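Local coordinates for 3-oxosteroid 1-dehydrogenase (Sterolibacterium denitrificans, PDB 7P18), which probably uses its FAD cofactor to introduce the delta-1 double bond into the A ring of 3-oxosteroids, passing the electrons on to an acceptor, at residues A[146-157]-A[200-210]. Numbering follows the deposited sequence.
Sequences FANLRMAYTGTL and SRHDRKRGLGN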
loop_
_atom_site.group_PDB
_atom_site.type_symbol
_atom_site.label_atom_id
_atom_site.label_comp_id
_atom_site.label_asym_id
_atom_site.label_seq_id
_atom_site.Cartn_x
_atom_site.Cartn_y
_atom_site.Cartn_z
ATOM N N PHE A 146 22.519 -4.601 -1.493
ATOM C CA PHE A 146 21.923 -3.321 -1.063
ATOM C C PHE A 146 21.788 -2.384 -2.269
ATOM O O PHE A 146 20.763 -1.679 -2.375
ATOM C CB PHE A 146 22.707 -2.690 0.083
ATOM C CG PHE A 146 22.144 -1.358 0.499
ATOM C CD1 PHE A 146 20.848 -1.269 0.987
ATOM C CD2 PHE A 146 22.885 -0.187 0.350
ATOM C CE1 PHE A 146 20.311 -0.055 1.362
ATOM C CE2 PHE A 146 22.322 1.036 0.672
ATOM C CZ PHE A 146 21.060 1.096 1.216
ATOM N N ALA A 147 22.737 -2.429 -3.210
ATOM C CA ALA A 147 22.764 -1.514 -4.378
ATOM C C ALA A 147 21.505 -1.694 -5.232
ATOM O O ALA A 147 21.131 -0.743 -5.922
ATOM C CB ALA A 147 24.022 -1.752 -5.201
ATOM N N ASN A 148 20.864 -2.870 -5.176
ATOM C CA ASN A 148 19.725 -3.238 -6.060
ATOM C C ASN A 148 18.367 -3.180 -5.342
ATOM O O ASN A 148 17.348 -3.492 -6.003
ATOM C CB ASN A 148 19.991 -4.612 -6.672
ATOM C CG ASN A 148 21.237 -4.616 -7.533
ATOM O OD1 ASN A 148 21.454 -3.682 -8.314
ATOM N ND2 ASN A 148 22.022 -5.682 -7.412
ATOM N N LEU A 149 18.320 -2.748 -4.079
ATOM C CA LEU A 149 17.045 -2.519 -3.341
ATOM C C LEU A 149 16.334 -1.298 -3.933
ATOM O O LEU A 149 16.984 -0.212 -4.076
ATOM C CB LEU A 149 17.343 -2.326 -1.852
ATOM C CG LEU A 149 16.176 -1.903 -0.949
ATOM C CD1 LEU A 149 15.072 -2.949 -0.910
ATOM C CD2 LEU A 149 16.672 -1.641 0.460
ATOM N N ARG A 150 15.050 -1.438 -4.255
ATOM C CA ARG A 150 14.190 -0.263 -4.573
ATOM C C ARG A 150 14.088 0.587 -3.313
ATOM O O ARG A 150 13.634 0.045 -2.279
ATOM C CB ARG A 150 12.805 -0.664 -5.090
ATOM C CG ARG A 150 11.967 0.531 -5.532
ATOM C CD ARG A 150 10.779 0.126 -6.386
ATOM N NE ARG A 150 11.211 -0.551 -7.606
ATOM C CZ ARG A 150 11.626 0.090 -8.710
ATOM N NH1 ARG A 150 11.679 1.417 -8.717
ATOM N NH2 ARG A 150 12.031 -0.584 -9.773
ATOM N N MET A 151 14.545 1.845 -3.334
ATOM C CA MET A 151 14.761 2.598 -2.074
ATOM C C MET A 151 13.477 3.301 -1.654
ATOM O O MET A 151 12.674 3.729 -2.516
ATOM C CB MET A 151 15.914 3.598 -2.191
ATOM C CG MET A 151 17.241 2.925 -2.458
ATOM S SD MET A 151 17.856 1.799 -1.183
ATOM C CE MET A 151 17.844 2.872 0.240
ATOM N N ALA A 152 13.293 3.402 -0.349
ATOM C CA ALA A 152 12.162 4.086 0.304
ATOM C C ALA A 152 12.063 5.514 -0.243
ATOM O O ALA A 152 13.107 6.178 -0.436
ATOM C CB ALA A 152 12.331 4.069 1.810
ATOM N N TYR A 153 10.838 5.969 -0.473
ATOM C CA TYR A 153 10.509 7.390 -0.747
ATOM C C TYR A 153 10.966 8.238 0.457
ATOM O O TYR A 153 10.770 7.833 1.620
ATOM C CB TYR A 153 9.021 7.529 -1.043
ATOM C CG TYR A 153 8.476 6.773 -2.237
ATOM C CD1 TYR A 153 9.193 6.606 -3.418
ATOM C CD2 TYR A 153 7.177 6.282 -2.206
ATOM C CE1 TYR A 153 8.644 5.959 -4.522
ATOM C CE2 TYR A 153 6.619 5.642 -3.300
ATOM C CZ TYR A 153 7.352 5.475 -4.464
ATOM O OH TYR A 153 6.749 4.852 -5.536
ATOM N N THR A 154 11.625 9.373 0.219
ATOM C CA THR A 154 12.412 10.085 1.271
ATOM C C THR A 154 11.443 10.638 2.323
ATOM O O THR A 154 11.867 10.819 3.480
ATOM C CB THR A 154 13.319 11.179 0.675
ATOM O OG1 THR A 154 12.449 12.135 0.079
ATOM C CG2 THR A 154 14.310 10.666 -0.345
ATOM N N GLY A 155 10.176 10.816 1.958
ATOM C CA GLY A 155 9.083 11.211 2.857
ATOM C C GLY A 155 8.822 10.207 3.964
ATOM O O GLY A 155 8.202 10.601 4.939
ATOM N N THR A 156 9.194 8.928 3.801
ATOM C CA THR A 156 8.964 7.874 4.833
ATOM C C THR A 156 10.100 7.905 5.858
ATOM O O THR A 156 10.076 7.079 6.804
ATOM C CB THR A 156 8.799 6.467 4.240
ATOM O OG1 THR A 156 9.998 6.048 3.593
ATOM C CG2 THR A 156 7.627 6.346 3.296
ATOM N N LEU A 157 11.065 8.812 5.679
ATOM C CA LEU A 157 12.277 8.904 6.528
ATOM C C LEU A 157 12.237 10.198 7.342
ATOM O O LEU A 157 11.632 11.190 6.872
ATOM C CB LEU A 157 13.510 8.871 5.626
ATOM C CG LEU A 157 13.609 7.693 4.664
ATOM C CD1 LEU A 157 14.749 7.906 3.672
ATOM C CD2 LEU A 157 13.782 6.379 5.416
ATOM N N SER A 200 27.890 5.582 2.483
ATOM C CA SER A 200 26.475 5.801 2.057
ATOM C C SER A 200 25.813 6.939 2.837
ATOM O O SER A 200 25.996 7.012 4.058
ATOM C CB SER A 200 25.691 4.509 2.205
ATOM O OG SER A 200 24.466 4.591 1.500
ATOM N N ARG A 201 25.022 7.758 2.152
ATOM C CA ARG A 201 24.095 8.775 2.729
ATOM C C ARG A 201 22.724 8.143 3.069
ATOM O O ARG A 201 21.891 8.839 3.666
ATOM C CB ARG A 201 23.921 9.946 1.761
ATOM C CG ARG A 201 25.242 10.487 1.222
ATOM C CD ARG A 201 25.181 11.911 0.686
ATOM N NE ARG A 201 24.693 12.872 1.666
ATOM C CZ ARG A 201 25.369 13.308 2.735
ATOM N NH1 ARG A 201 26.594 12.877 2.990
ATOM N NH2 ARG A 201 24.810 14.183 3.557
ATOM N N HIS A 202 22.472 6.896 2.656
ATOM C CA HIS A 202 21.264 6.101 3.033
ATOM C C HIS A 202 21.439 5.560 4.453
ATOM O O HIS A 202 22.534 5.044 4.764
ATOM C CB HIS A 202 21.064 4.915 2.079
ATOM C CG HIS A 202 20.749 5.306 0.676
ATOM N ND1 HIS A 202 19.753 6.217 0.374
ATOM C CD2 HIS A 202 21.260 4.878 -0.498
ATOM C CE1 HIS A 202 19.671 6.352 -0.936
ATOM N NE2 HIS A 202 20.601 5.533 -1.494
ATOM N N ASP A 203 20.382 5.619 5.269
ATOM C CA ASP A 203 20.376 4.920 6.577
ATOM C C ASP A 203 20.594 3.444 6.288
ATOM O O ASP A 203 19.913 2.879 5.394
ATOM C CB ASP A 203 19.089 5.206 7.353
ATOM C CG ASP A 203 19.110 4.782 8.802
ATOM O OD1 ASP A 203 20.026 4.022 9.200
ATOM O OD2 ASP A 203 18.151 5.168 9.501
ATOM N N ARG A 204 21.571 2.866 6.969
ATOM C CA ARG A 204 21.879 1.420 6.971
ATOM C C ARG A 204 20.668 0.618 7.502
ATOM O O ARG A 204 20.477 -0.555 7.090
ATOM C CB ARG A 204 23.081 1.204 7.890
ATOM C CG ARG A 204 23.495 -0.249 8.023
ATOM C CD ARG A 204 24.894 -0.355 8.581
ATOM N NE ARG A 204 24.926 0.030 9.969
ATOM C CZ ARG A 204 24.826 -0.811 10.985
ATOM N NH1 ARG A 204 24.673 -2.107 10.781
ATOM N NH2 ARG A 204 24.877 -0.342 12.217
ATOM N N LYS A 205 19.996 1.185 8.488
ATOM C CA LYS A 205 18.741 0.637 9.053
ATOM C C LYS A 205 17.611 1.015 8.104
ATOM O O LYS A 205 17.458 2.228 7.764
ATOM C CB LYS A 205 18.457 1.162 10.459
ATOM C CG LYS A 205 19.517 0.841 11.502
ATOM C CD LYS A 205 19.729 -0.615 11.666
ATOM C CE LYS A 205 20.780 -0.921 12.700
ATOM N NZ LYS A 205 20.634 -2.308 13.190
ATOM N N ARG A 206 16.839 0.015 7.705
ATOM C CA ARG A 206 15.640 0.215 6.860
ATOM C C ARG A 206 14.391 -0.067 7.705
ATOM O O ARG A 206 14.412 -0.944 8.573
ATOM C CB ARG A 206 15.759 -0.680 5.621
ATOM C CG ARG A 206 17.094 -0.650 4.885
ATOM C CD ARG A 206 17.582 0.742 4.533
ATOM N NE ARG A 206 16.640 1.528 3.765
ATOM C CZ ARG A 206 16.631 2.859 3.663
ATOM N NH1 ARG A 206 17.523 3.611 4.290
ATOM N NH2 ARG A 206 15.710 3.452 2.926
ATOM N N GLY A 207 13.332 0.677 7.428
ATOM C CA GLY A 207 12.017 0.562 8.074
ATOM C C GLY A 207 10.914 0.296 7.075
ATOM O O GLY A 207 11.158 0.381 5.846
ATOM N N LEU A 208 9.737 -0.036 7.588
ATOM C CA LEU A 208 8.484 -0.111 6.804
ATOM C C LEU A 208 8.689 -1.097 5.660
ATOM O O LEU A 208 9.306 -2.136 5.905
ATOM C CB LEU A 208 8.130 1.293 6.321
ATOM C CG LEU A 208 8.056 2.346 7.420
ATOM C CD1 LEU A 208 7.723 3.708 6.812
ATOM C CD2 LEU A 208 7.048 1.989 8.502
ATOM N N GLY A 209 8.181 -0.803 4.462
ATOM C CA GLY A 209 8.277 -1.732 3.320
ATOM C C GLY A 209 9.708 -1.957 2.921
ATOM O O GLY A 209 10.023 -2.981 2.318
ATOM N N ASN A 210 10.600 -1.007 3.199
ATOM C CA ASN A 210 12.033 -1.178 2.846
ATOM C C ASN A 210 12.652 -2.236 3.764
ATOM O O ASN A 210 13.490 -3.035 3.291
ATOM C CB ASN A 210 12.749 0.177 2.899
ATOM C CG ASN A 210 13.483 0.514 1.615
ATOM O OD1 ASN A 210 14.569 1.053 1.684
ATOM N ND2 ASN A 210 12.912 0.220 0.459
HETATM O O HOH W 1 15.427 5.552 0.965
#
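Asn210 pins the loop 146-157 from near the start of helix 208-222: its ND2 donates to Arg150 O at 2.8 Å, the donor in the Arg150 carbonyl plane and the acceptor close to the Asn210 amide plane. ND2 also reaches Ala47 O, while OD1 takes a weak bond from Ala152 N (3.4 Å) and a side-on pair from Arg206, whose NE (3.0 Å to Asn210 OD1) arrives on a lone pair and whose NH2 comes in tilted from the carbonyl plane. Leu149 CD2 and Ala152 CB close round this buried amide. Were Asn210 replaced by an alanine, Arg150 O would probably lose this donor, and the guanidinium of Arg206, without the OD1 acceptor for its NE and NH2, would be freer to turn. That arginine, bent at chi2 and chi3 so that its head folds back, comes from strand 205-206, which pairs with strand 131-138 in an antiparallel sheet of the FAD-dependent oxidoreductase; farther along, Thr156, which touches the bound androstadienedione, rests its CB on Leu208 CD1 (3.9 Å). Met151, likewise bent, lays its CE over a face of each of two flat groups, 3.5 Å above the Arg206 guanidinium plane and centred over the imidazole in a CH-pi contact, 3.8 Å from the His202 centroid. Beyond it, at the exposed rim of His202, the fit slackens. Phe146 meets His202 CB with its ring edge, CZ at 3.9 Å, and Ser200 OG lies more distantly along that edge. A water donates to Ala152 O and takes a weak bond from Arg206 NH2.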